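PDB 1FIU: type II restriction enzyme ngomi from Neisseria gonorrhoeae, which recognises the double-stranded DNA sequence 5'-GCCGGC-3' as a homotetramer and cleaves it after the first G, using magnesium ions. Local coordinates for residues 24-29 / 56-61; 92-97 / 139-144; 180-185 / 213-218. One frame throughout, in Å; residues are numbered along the deposited sequence.

In the fold
Contact 1 lies at the surface, between irregular segments in the loops that precede and follow helix 38-50 in the chain, its centre about 26 Å from that of the chain. Contacts 2 and 3 belong to the central mixed sheet and share it as neighbours: strand 141-145 of contact 2 pairs antiparallel with strand 179-187 of contact 3, and their centres are about 9 Å apart. Contact 3 is buried, with main-chain bonds between parallel strands, a histidine pair and apolar packing, whereas contact 2, partly buried, includes strand 92-96, outermost in the sheet within this chain, and carries D140 to the metals. Contact 1 has one main-chain bond and a bridging water, while R59 reaches a DNA phosphate.

Contact 1: 24-29 / 56-61; sequences TNNRGV and VSERLP. With nucleotides of chain D.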
loop_
_atom_site.group_PDB
_atom_site.type_symbol
_atom_site.label_atom_id
_atom_site.label_comp_id
_atom_site.label_asym_id
_atom_site.label_seq_id
_atom_site.Cartn_x
_atom_site.Cartn_y
_atom_site.Cartn_z
ATOM N N THR I 24 -38.390 17.754 0.170
ATOM C CA THR I 24 -38.440 18.317 1.523
ATOM C C THR I 24 -39.593 17.658 2.263
ATOM O O THR I 24 -40.659 17.473 1.674
ATOM C CB THR I 24 -38.692 19.849 1.457
ATOM O OG1 THR I 24 -37.678 20.478 0.659
ATOM C CG2 THR I 24 -38.691 20.459 2.834
ATOM N N ASN I 25 -39.398 17.269 3.529
ATOM C CA ASN I 25 -40.528 16.659 4.231
ATOM C C ASN I 25 -41.383 17.734 4.904
ATOM O O ASN I 25 -41.078 18.930 4.808
ATOM C CB ASN I 25 -40.093 15.575 5.242
ATOM C CG ASN I 25 -39.352 16.117 6.456
ATOM O OD1 ASN I 25 -39.315 17.311 6.719
ATOM N ND2 ASN I 25 -38.771 15.204 7.221
ATOM N N ASN I 26 -42.451 17.320 5.576
ATOM C CA ASN I 26 -43.338 18.301 6.202
ATOM C C ASN I 26 -42.804 19.007 7.457
ATOM O O ASN I 26 -43.543 19.776 8.096
ATOM C CB ASN I 26 -44.718 17.678 6.469
ATOM C CG ASN I 26 -44.687 16.559 7.477
ATOM O OD1 ASN I 26 -43.719 16.379 8.212
ATOM N ND2 ASN I 26 -45.779 15.793 7.529
ATOM N N ARG I 27 -41.545 18.745 7.815
ATOM C CA ARG I 27 -40.904 19.410 8.955
ATOM C C ARG I 27 -39.776 20.301 8.413
ATOM O O ARG I 27 -38.954 20.833 9.160
ATOM C CB ARG I 27 -40.349 18.393 9.952
ATOM C CG ARG I 27 -41.433 17.599 10.623
ATOM C CD ARG I 27 -40.892 16.632 11.671
ATOM N NE ARG I 27 -41.976 15.752 12.096
ATOM C CZ ARG I 27 -42.885 16.060 13.020
ATOM N NH1 ARG I 27 -42.838 17.234 13.653
ATOM N NH2 ARG I 27 -43.876 15.216 13.269
ATOM N N GLY I 28 -39.745 20.444 7.094
ATOM C CA GLY I 28 -38.766 21.304 6.461
ATOM C C GLY I 28 -37.378 20.737 6.208
ATOM O O GLY I 28 -36.492 21.467 5.761
ATOM N N VAL I 29 -37.184 19.448 6.473
ATOM C CA VAL I 29 -35.867 18.825 6.272
ATOM C C VAL I 29 -35.694 18.296 4.847
ATOM O O VAL I 29 -36.510 17.494 4.379
ATOM C CB VAL I 29 -35.656 17.620 7.213
ATOM C CG1 VAL I 29 -34.212 17.127 7.088
ATOM C CG2 VAL I 29 -35.973 18.001 8.676
ATOM N N VAL I 56 -43.089 18.329 -1.514
ATOM C CA VAL I 56 -43.040 18.002 -0.100
ATOM C C VAL I 56 -43.427 16.546 -0.024
ATOM O O VAL I 56 -44.501 16.149 -0.496
ATOM C CB VAL I 56 -44.043 18.813 0.759
ATOM C CG1 VAL I 56 -44.063 18.232 2.193
ATOM C CG2 VAL I 56 -43.627 20.287 0.798
ATOM N N SER I 57 -42.549 15.733 0.542
ATOM C CA SER I 57 -42.837 14.318 0.688
ATOM C C SER I 57 -41.932 13.745 1.770
ATOM O O SER I 57 -40.908 14.342 2.124
ATOM C CB SER I 57 -42.607 13.585 -0.635
ATOM O OG SER I 57 -41.241 13.638 -0.994
ATOM N N GLU I 58 -42.327 12.600 2.315
ATOM C CA GLU I 58 -41.536 11.958 3.347
ATOM C C GLU I 58 -40.226 11.471 2.746
ATOM O O GLU I 58 -40.170 11.103 1.566
ATOM C CB GLU I 58 -42.296 10.776 3.961
ATOM C CG GLU I 58 -43.332 11.195 5.011
ATOM C CD GLU I 58 -42.701 11.810 6.266
ATOM O OE1 GLU I 58 -42.062 11.066 7.044
ATOM O OE2 GLU I 58 -42.839 13.036 6.476
ATOM N N ARG I 59 -39.175 11.524 3.557
ATOM C CA ARG I 59 -37.840 11.078 3.166
ATOM C C ARG I 59 -37.951 9.608 2.731
ATOM O O ARG I 59 -38.554 8.786 3.415
ATOM C CB ARG I 59 -36.897 11.198 4.371
ATOM C CG ARG I 59 -35.427 11.127 4.056
ATOM C CD ARG I 59 -34.638 11.087 5.366
ATOM N NE ARG I 59 -33.224 11.318 5.140
ATOM C CZ ARG I 59 -32.594 12.457 5.404
ATOM N NH1 ARG I 59 -33.249 13.496 5.921
ATOM N NH2 ARG I 59 -31.300 12.557 5.133
ATOM N N LEU I 60 -37.368 9.278 1.586
ATOM C CA LEU I 60 -37.436 7.892 1.135
ATOM C C LEU I 60 -36.506 7.027 1.967
ATOM O O LEU I 60 -35.551 7.512 2.573
ATOM C CB LEU I 60 -36.991 7.777 -0.333
ATOM C CG LEU I 60 -37.723 8.612 -1.376
ATOM C CD1 LEU I 60 -37.193 8.262 -2.782
ATOM C CD2 LEU I 60 -39.198 8.338 -1.273
ATOM N N PRO I 61 -36.794 5.727 2.029
ATOM C CA PRO I 61 -35.944 4.800 2.777
ATOM C C PRO I 61 -34.553 4.912 2.160
ATOM O O PRO I 61 -34.423 5.072 0.933
ATOM C CB PRO I 61 -36.559 3.439 2.471
ATOM C CG PRO I 61 -38.006 3.759 2.283
ATOM C CD PRO I 61 -37.976 5.042 1.474
ATOM P P DG D 3 -29.821 9.036 4.411
ATOM O OP1 DG D 3 -31.065 9.751 4.064
ATOM O OP2 DG D 3 -28.624 9.823 4.845
ATOM O "O5'" DG D 3 -30.103 7.993 5.571
ATOM C "C5'" DG D 3 -31.366 7.356 5.722
ATOM C "C4'" DG D 3 -31.855 7.525 7.144
ATOM O "O4'" DG D 3 -31.002 6.799 8.054
ATOM C "C3'" DG D 3 -31.861 8.966 7.643
ATOM O "O3'" DG D 3 -33.025 9.151 8.452
ATOM C "C2'" DG D 3 -30.542 9.102 8.388
ATOM C "C1'" DG D 3 -30.238 7.688 8.865
ATOM N N9 DG D 3 -28.830 7.325 8.707
ATOM C C8 DG D 3 -27.952 7.796 7.757
ATOM N N7 DG D 3 -26.746 7.297 7.875
ATOM C C5 DG D 3 -26.837 6.434 8.959
ATOM C C6 DG D 3 -25.857 5.598 9.559
ATOM O O6 DG D 3 -24.686 5.421 9.216
ATOM N N1 DG D 3 -26.369 4.910 10.658
ATOM C C2 DG D 3 -27.684 4.992 11.101
ATOM N N2 DG D 3 -28.005 4.251 12.175
ATOM N N3 DG D 3 -28.605 5.745 10.533
ATOM C C4 DG D 3 -28.117 6.445 9.486
HETATM O O HOH W 1 -39.547 12.457 6.324
#
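The guanidinium of R59 is met at its edge, in its own plane, by two different neighbours: the methyl V29 CG1, 3.9 Å from R59 NH1, and a phosphate oxygen of the DNA. R59 NE and NH2 both donate to OP1 of DG3 of chain D, at 2.9 Å from NE and 3.0 Å from NH2, so two N-H groups grip one oxygen and limit rotation of the group. CG lies anti to the backbone N (chi1 -165°) and the chain runs extended from there to NE. NH2 has a further partner in the carbonyl of A33.

The second flat group is the amide of N25. Its OD1 accepts R27 N at 2.9 Å and V29 N at 3.0 Å, and these two donors approach from opposite faces of the amide, each well out of its plane. A chi1 of 69° sets CG between the backbone N and the carbonyl carbon, on the side chain that carries this doubly bonded oxygen. This is an Asx turn superimposed on a type I beta turn from N25 to G28, in which G28 N also bonds to N25 O.

The other end of the amide faces segment 56-61. One water accepts from N25 ND2 and from R59 N and donates weakly to E58 OE1, bridging the two loops. Nearer the start of both segments, T24 and V56 form a single isolated bridge: S57 N donates to T24 O at 2.8 Å, with 151° at the hydrogen. Beside it, N25 CA makes a CA-H...O contact with S57 O, at 3.2 Å. V56 CG1 packs against the N25 backbone, 3.8 Å from N25 C.

Contact 2: 92-97 / 139-144; sequences WNVKQV and PDIIVT. With MG (magnesium ion), chain N; MG (magnesium ion), chain Q; nucleotides of chain D.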
loop_
_atom_site.group_PDB
_atom_site.type_symbol
_atom_site.label_atom_id
_atom_site.label_comp_id
_atom_site.label_asym_id
_atom_site.label_seq_id
_atom_site.Cartn_x
_atom_site.Cartn_y
_atom_site.Cartn_z
ATOM N N TRP I 92 -18.284 1.738 -25.778
ATOM C CA TRP I 92 -18.429 1.842 -24.320
ATOM C C TRP I 92 -19.756 1.389 -23.746
ATOM O O TRP I 92 -20.791 1.548 -24.381
ATOM C CB TRP I 92 -18.212 3.303 -23.890
ATOM C CG TRP I 92 -16.952 3.939 -24.400
ATOM C CD1 TRP I 92 -16.827 4.763 -25.482
ATOM C CD2 TRP I 92 -15.635 3.796 -23.847
ATOM N NE1 TRP I 92 -15.511 5.148 -25.636
ATOM C CE2 TRP I 92 -14.757 4.565 -24.652
ATOM C CE3 TRP I 92 -15.112 3.092 -22.748
ATOM C CZ2 TRP I 92 -13.382 4.652 -24.400
ATOM C CZ3 TRP I 92 -13.742 3.181 -22.492
ATOM C CH2 TRP I 92 -12.892 3.954 -23.317
ATOM N N ASN I 93 -19.713 0.818 -22.544
ATOM C CA ASN I 93 -20.930 0.408 -21.865
ATOM C C ASN I 93 -20.880 1.013 -20.478
ATOM O O ASN I 93 -19.819 1.058 -19.845
ATOM C CB ASN I 93 -21.004 -1.106 -21.756
ATOM C CG ASN I 93 -20.941 -1.781 -23.113
ATOM O OD1 ASN I 93 -21.778 -1.521 -23.990
ATOM N ND2 ASN I 93 -19.947 -2.644 -23.301
ATOM N N VAL I 94 -22.018 1.493 -20.006
ATOM C CA VAL I 94 -22.072 2.075 -18.663
ATOM C C VAL I 94 -23.182 1.356 -17.933
ATOM O O VAL I 94 -24.296 1.258 -18.448
ATOM C CB VAL I 94 -22.428 3.578 -18.706
ATOM C CG1 VAL I 94 -22.470 4.149 -17.266
ATOM C CG2 VAL I 94 -21.427 4.328 -19.535
ATOM N N LYS I 95 -22.912 0.831 -16.751
ATOM C CA LYS I 95 -23.985 0.159 -16.056
ATOM C C LYS I 95 -23.907 0.107 -14.552
ATOM O O LYS I 95 -22.829 0.075 -13.942
ATOM C CB LYS I 95 -24.184 -1.261 -16.580
ATOM C CG LYS I 95 -23.150 -2.253 -16.101
ATOM C CD LYS I 95 -23.534 -3.677 -16.473
ATOM C CE LYS I 95 -22.504 -4.662 -15.954
ATOM N NZ LYS I 95 -22.746 -6.061 -16.424
ATOM N N GLN I 96 -25.101 0.128 -13.964
ATOM C CA GLN I 96 -25.248 0.038 -12.537
ATOM C C GLN I 96 -25.065 -1.450 -12.292
ATOM O O GLN I 96 -25.737 -2.287 -12.916
ATOM C CB GLN I 96 -26.639 0.529 -12.138
ATOM C CG GLN I 96 -26.931 0.308 -10.700
ATOM C CD GLN I 96 -28.302 0.792 -10.295
ATOM O OE1 GLN I 96 -29.205 0.947 -11.125
ATOM N NE2 GLN I 96 -28.470 1.020 -9.004
ATOM N N VAL I 97 -24.142 -1.798 -11.411
ATOM C CA VAL I 97 -23.860 -3.200 -11.178
ATOM C C VAL I 97 -24.851 -3.986 -10.332
ATOM O O VAL I 97 -25.436 -4.956 -10.814
ATOM C CB VAL I 97 -22.463 -3.382 -10.575
ATOM C CG1 VAL I 97 -22.155 -4.870 -10.428
ATOM C CG2 VAL I 97 -21.429 -2.717 -11.473
ATOM N N PRO I 139 -18.073 -2.658 -7.696
ATOM C CA PRO I 139 -18.344 -1.220 -7.816
ATOM C C PRO I 139 -19.827 -0.950 -7.982
ATOM O O PRO I 139 -20.577 -1.829 -8.386
ATOM C CB PRO I 139 -17.542 -0.801 -9.050
ATOM C CG PRO I 139 -16.426 -1.869 -9.130
ATOM C CD PRO I 139 -17.201 -3.119 -8.784
ATOM N N ASP I 140 -20.264 0.261 -7.660
ATOM C CA ASP I 140 -21.681 0.606 -7.805
ATOM C C ASP I 140 -22.042 0.718 -9.287
ATOM O O ASP I 140 -23.080 0.212 -9.726
ATOM C CB ASP I 140 -21.971 1.952 -7.123
ATOM C CG ASP I 140 -21.807 1.887 -5.635
ATOM O OD1 ASP I 140 -21.778 0.756 -5.109
ATOM O OD2 ASP I 140 -21.729 2.966 -4.988
ATOM N N ILE I 141 -21.182 1.405 -10.032
ATOM C CA ILE I 141 -21.351 1.635 -11.467
ATOM C C ILE I 141 -20.024 1.362 -12.148
ATOM O O ILE I 141 -18.978 1.716 -11.637
ATOM C CB ILE I 141 -21.694 3.126 -11.778
ATOM C CG1 ILE I 141 -23.052 3.496 -11.171
ATOM C CG2 ILE I 141 -21.722 3.382 -13.298
ATOM C CD1 ILE I 141 -23.312 4.996 -11.191
ATOM N N ILE I 142 -20.069 0.733 -13.313
ATOM C CA ILE I 142 -18.832 0.515 -14.033
ATOM C C ILE I 142 -18.984 1.002 -15.460
ATOM O O ILE I 142 -20.103 1.049 -16.004
ATOM C CB ILE I 142 -18.383 -0.992 -14.090
ATOM C CG1 ILE I 142 -19.460 -1.854 -14.761
ATOM C CG2 ILE I 142 -17.997 -1.479 -12.708
ATOM C CD1 ILE I 142 -19.075 -3.350 -14.889
ATOM N N VAL I 143 -17.863 1.439 -16.034
ATOM C CA VAL I 143 -17.804 1.806 -17.450
ATOM C C VAL I 143 -16.811 0.799 -18.017
ATOM O O VAL I 143 -15.765 0.570 -17.427
ATOM C CB VAL I 143 -17.254 3.223 -17.702
ATOM C CG1 VAL I 143 -17.287 3.545 -19.211
ATOM C CG2 VAL I 143 -18.105 4.242 -16.942
ATOM N N THR I 144 -17.165 0.165 -19.138
ATOM C CA THR I 144 -16.288 -0.827 -19.755
ATOM C C THR I 144 -16.087 -0.526 -21.234
ATOM O O THR I 144 -16.900 0.180 -21.847
ATOM C CB THR I 144 -16.874 -2.249 -19.601
ATOM O OG1 THR I 144 -18.148 -2.312 -20.252
ATOM C CG2 THR I 144 -17.084 -2.577 -18.114
HETATM MG MG MG N . -21.022 -0.131 -3.301
HETATM MG MG MG Q . -22.187 3.333 -2.889
ATOM O OP3 DC D 1 -22.041 -0.676 -0.634
ATOM P P DC D 1 -22.395 0.789 -0.725
ATOM O OP1 DC D 1 -21.678 1.655 0.296
ATOM O OP2 DC D 1 -22.332 1.336 -2.132
ATOM O "O5'" DC D 1 -23.969 0.899 -0.313
ATOM C "C5'" DC D 1 -24.985 0.862 -1.315
ATOM C "C4'" DC D 1 -26.296 1.343 -0.745
ATOM O "O4'" DC D 1 -26.808 0.310 0.141
ATOM C "C3'" DC D 1 -26.180 2.590 0.123
ATOM O "O3'" DC D 1 -26.454 3.760 -0.609
ATOM C "C2'" DC D 1 -27.209 2.385 1.228
ATOM C "C1'" DC D 1 -27.472 0.894 1.269
ATOM N N1 DC D 1 -26.866 0.314 2.493
ATOM C C2 DC D 1 -27.654 0.180 3.628
ATOM O O2 DC D 1 -28.813 0.599 3.591
ATOM N N3 DC D 1 -27.130 -0.402 4.746
ATOM C C4 DC D 1 -25.860 -0.812 4.750
ATOM N N4 DC D 1 -25.387 -1.383 5.866
ATOM C C5 DC D 1 -25.016 -0.660 3.607
ATOM C C6 DC D 1 -25.556 -0.092 2.512
HETATM O O HOH W 2 -19.198 -0.978 -4.462
HETATM O O HOH W 3 -19.755 -1.286 -1.774
HETATM O O HOH W 4 -22.401 -1.814 -3.590
HETATM O O HOH W 5 -22.431 3.940 -0.832
HETATM O O HOH W 6 -24.326 3.363 -3.517
#
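This antiparallel pair includes the strand outermost in the mixed sheet within this chain of a PD-(D/E)XK nuclease, and P139-D140 is consistent with the PD of that motif. V94 and Q96 face V143 and I141 as non-hydrogen-bonded pairs, while N93 with T144 and K95 with I142 are hydrogen-bonded pairs, with N-H and C=O exchanged both ways between partners. K95 N donates to I142 O at 2.9 Å. A further bond, V97 N to D140 O at 2.8 Å, continues the ladder past the end of strand 92-96 and holds the backbone of the metal-binding residue.

On one face, K95 CG lies between its backbone N and carbonyl carbon (chi1 76°) and meets I142 CG1; the extended chain beyond runs beside I142, CE touching CD1 at 3.8 Å, and ends in a salt bridge with E104. V97, two residues on, puts CG2 against I142 CG2 at 3.9 Å. On the other face V94 CG1 meets I141 CG2 at 4.1 Å, and helix 62-81 packs over V94.

D140 turns away from strand 92-96. Its carboxylate splits between two magnesium ions: OD1 binds that of chain N and OD2 that of chain Q, and OP2 of DC1 of chain D, the cleaved 5'-phosphate, bridges both metals.

Contact 3: 180-185 / 213-218; sequences LHASIS and LPHIVV. With ACY (acetic acid), chain R.
Strands 180-185 and 215-218 run parallel, their axes 4.6 Å apart at an angle of 16°. H181 O accepts H215 N, S183 N donates to H215 O, V217 N donates to S183 O at 3.0 Å, and S185 N donates to V217 O, so alternate residues of each strand do the bonding. H181 and A182 both face V143 of the adjoining strand, a classic beta bulge.

Beside the bulge the H215 ring turns its edge to the face of H181 in an offset edge-to-face pair, with centroids 4.8 Å apart and planes at 61°. H215 ND1 also makes a weak hydrogen bond, 3.3 Å, to H181 O, which lies in the plane of the H215 ring. R212 of the second subunit packs on both histidines.

On the face that carries H215, V217 CG2, set between its backbone N and carbonyl carbon, meets I184 CG1 at 3.7 Å. P214 CG touches L180 CD2 at 3.8 Å. On the other face a water is hydrogen-bonded to S183 OG at 2.9 Å and donates to V217 O. There L205 of helix 197-208 packs against S183 and I216, as the linking helix does in a beta-alpha-beta crossover, here built from strand 179-187, that helix and strand 215-220.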
loop_
_atom_site.group_PDB
_atom_site.type_symbol
_atom_site.label_atom_id
_atom_site.label_comp_id
_atom_site.label_asym_id
_atom_site.label_seq_id
_atom_site.Cartn_x
_atom_site.Cartn_y
_atom_site.Cartn_z
ATOM N N LEU I 180 -12.105 -2.925 -18.089
ATOM C CA LEU I 180 -12.805 -2.102 -17.098
ATOM C C LEU I 180 -12.204 -0.694 -17.223
ATOM O O LEU I 180 -11.008 -0.500 -16.994
ATOM C CB LEU I 180 -12.611 -2.670 -15.682
ATOM C CG LEU I 180 -13.296 -1.854 -14.569
ATOM C CD1 LEU I 180 -14.790 -1.729 -14.877
ATOM C CD2 LEU I 180 -13.061 -2.512 -13.203
ATOM N N HIS I 181 -13.033 0.280 -17.601
ATOM C CA HIS I 181 -12.567 1.647 -17.802
ATOM C C HIS I 181 -12.672 2.461 -16.517
ATOM O O HIS I 181 -11.779 3.257 -16.204
ATOM C CB HIS I 181 -13.406 2.333 -18.891
ATOM C CG HIS I 181 -12.910 3.695 -19.255
ATOM N ND1 HIS I 181 -13.643 4.847 -19.051
ATOM C CD2 HIS I 181 -11.735 4.079 -19.799
ATOM C CE1 HIS I 181 -12.933 5.883 -19.464
ATOM N NE2 HIS I 181 -11.778 5.443 -19.925
ATOM N N ALA I 182 -13.759 2.262 -15.787
ATOM C CA ALA I 182 -13.972 3.032 -14.561
ATOM C C ALA I 182 -14.837 2.363 -13.520
ATOM O O ALA I 182 -15.778 1.620 -13.846
ATOM C CB ALA I 182 -14.615 4.395 -14.903
ATOM N N SER I 183 -14.512 2.665 -12.261
ATOM C CA SER I 183 -15.274 2.238 -11.085
ATOM C C SER I 183 -15.831 3.555 -10.550
ATOM O O SER I 183 -15.064 4.463 -10.217
ATOM C CB SER I 183 -14.374 1.641 -10.008
ATOM O OG SER I 183 -15.119 1.473 -8.789
ATOM N N ILE I 184 -17.153 3.661 -10.513
ATOM C CA ILE I 184 -17.808 4.873 -10.022
ATOM C C ILE I 184 -18.631 4.498 -8.806
ATOM O O ILE I 184 -19.647 3.842 -8.918
ATOM C CB ILE I 184 -18.724 5.464 -11.106
ATOM C CG1 ILE I 184 -17.893 5.843 -12.339
ATOM C CG2 ILE I 184 -19.493 6.672 -10.527
ATOM C CD1 ILE I 184 -18.716 6.226 -13.541
ATOM N N SER I 185 -18.162 4.909 -7.637
ATOM C CA SER I 185 -18.845 4.641 -6.390
ATOM C C SER I 185 -19.784 5.829 -6.110
ATOM O O SER I 185 -19.399 6.983 -6.306
ATOM C CB SER I 185 -17.799 4.515 -5.282
ATOM O OG SER I 185 -18.378 4.796 -4.024
ATOM N N LEU I 213 -4.774 0.804 -14.338
ATOM C CA LEU I 213 -5.810 0.963 -13.333
ATOM C C LEU I 213 -6.981 1.723 -13.919
ATOM O O LEU I 213 -6.783 2.686 -14.663
ATOM C CB LEU I 213 -5.257 1.812 -12.185
ATOM C CG LEU I 213 -6.148 1.913 -10.929
ATOM C CD1 LEU I 213 -6.219 0.565 -10.236
ATOM C CD2 LEU I 213 -5.526 2.932 -9.971
ATOM N N PRO I 214 -8.215 1.278 -13.628
ATOM C CA PRO I 214 -9.413 1.980 -14.122
ATOM C C PRO I 214 -9.502 3.335 -13.409
ATOM O O PRO I 214 -8.821 3.573 -12.415
ATOM C CB PRO I 214 -10.579 1.139 -13.601
ATOM C CG PRO I 214 -9.993 -0.250 -13.360
ATOM C CD PRO I 214 -8.548 0.034 -12.910
ATOM N N HIS I 215 -10.341 4.217 -13.937
ATOM C CA HIS I 215 -10.648 5.449 -13.213
ATOM C C HIS I 215 -11.312 4.932 -11.909
ATOM O O HIS I 215 -12.059 3.954 -11.926
ATOM C CB HIS I 215 -11.696 6.268 -13.969
ATOM C CG HIS I 215 -11.142 7.020 -15.132
ATOM N ND1 HIS I 215 -11.110 6.518 -16.418
ATOM C CD2 HIS I 215 -10.603 8.260 -15.198
ATOM C CE1 HIS I 215 -10.583 7.421 -17.226
ATOM N NE2 HIS I 215 -10.266 8.486 -16.509
ATOM N N ILE I 216 -11.050 5.586 -10.777
ATOM C CA ILE I 216 -11.663 5.221 -9.493
ATOM C C ILE I 216 -12.178 6.552 -8.942
ATOM O O ILE I 216 -11.382 7.407 -8.505
ATOM C CB ILE I 216 -10.637 4.595 -8.506
ATOM C CG1 ILE I 216 -10.044 3.298 -9.106
ATOM C CG2 ILE I 216 -11.334 4.230 -7.182
ATOM C CD1 ILE I 216 -8.958 2.678 -8.268
ATOM N N VAL I 217 -13.497 6.733 -8.973
ATOM C CA VAL I 217 -14.074 8.010 -8.518
ATOM C C VAL I 217 -15.275 7.788 -7.617
ATOM O O VAL I 217 -15.817 6.689 -7.539
ATOM C CB VAL I 217 -14.517 8.861 -9.725
ATOM C CG1 VAL I 217 -13.316 9.145 -10.640
ATOM C CG2 VAL I 217 -15.653 8.114 -10.504
ATOM N N VAL I 218 -15.677 8.845 -6.922
ATOM C CA VAL I 218 -16.835 8.779 -6.039
ATOM C C VAL I 218 -17.742 9.945 -6.396
ATOM O O VAL I 218 -17.255 11.044 -6.628
ATOM C CB VAL I 218 -16.436 8.944 -4.555
ATOM C CG1 VAL I 218 -17.682 8.935 -3.692
ATOM C CG2 VAL I 218 -15.478 7.829 -4.138
HETATM C C ACY R . -19.208 2.475 -2.553
HETATM O O ACY R . -19.951 3.553 -2.366
HETATM O OXT ACY R . -19.588 1.390 -3.019
HETATM C CH3 ACY R . -17.744 2.610 -2.168
HETATM O O HOH W 7 -14.848 3.893 -7.131
#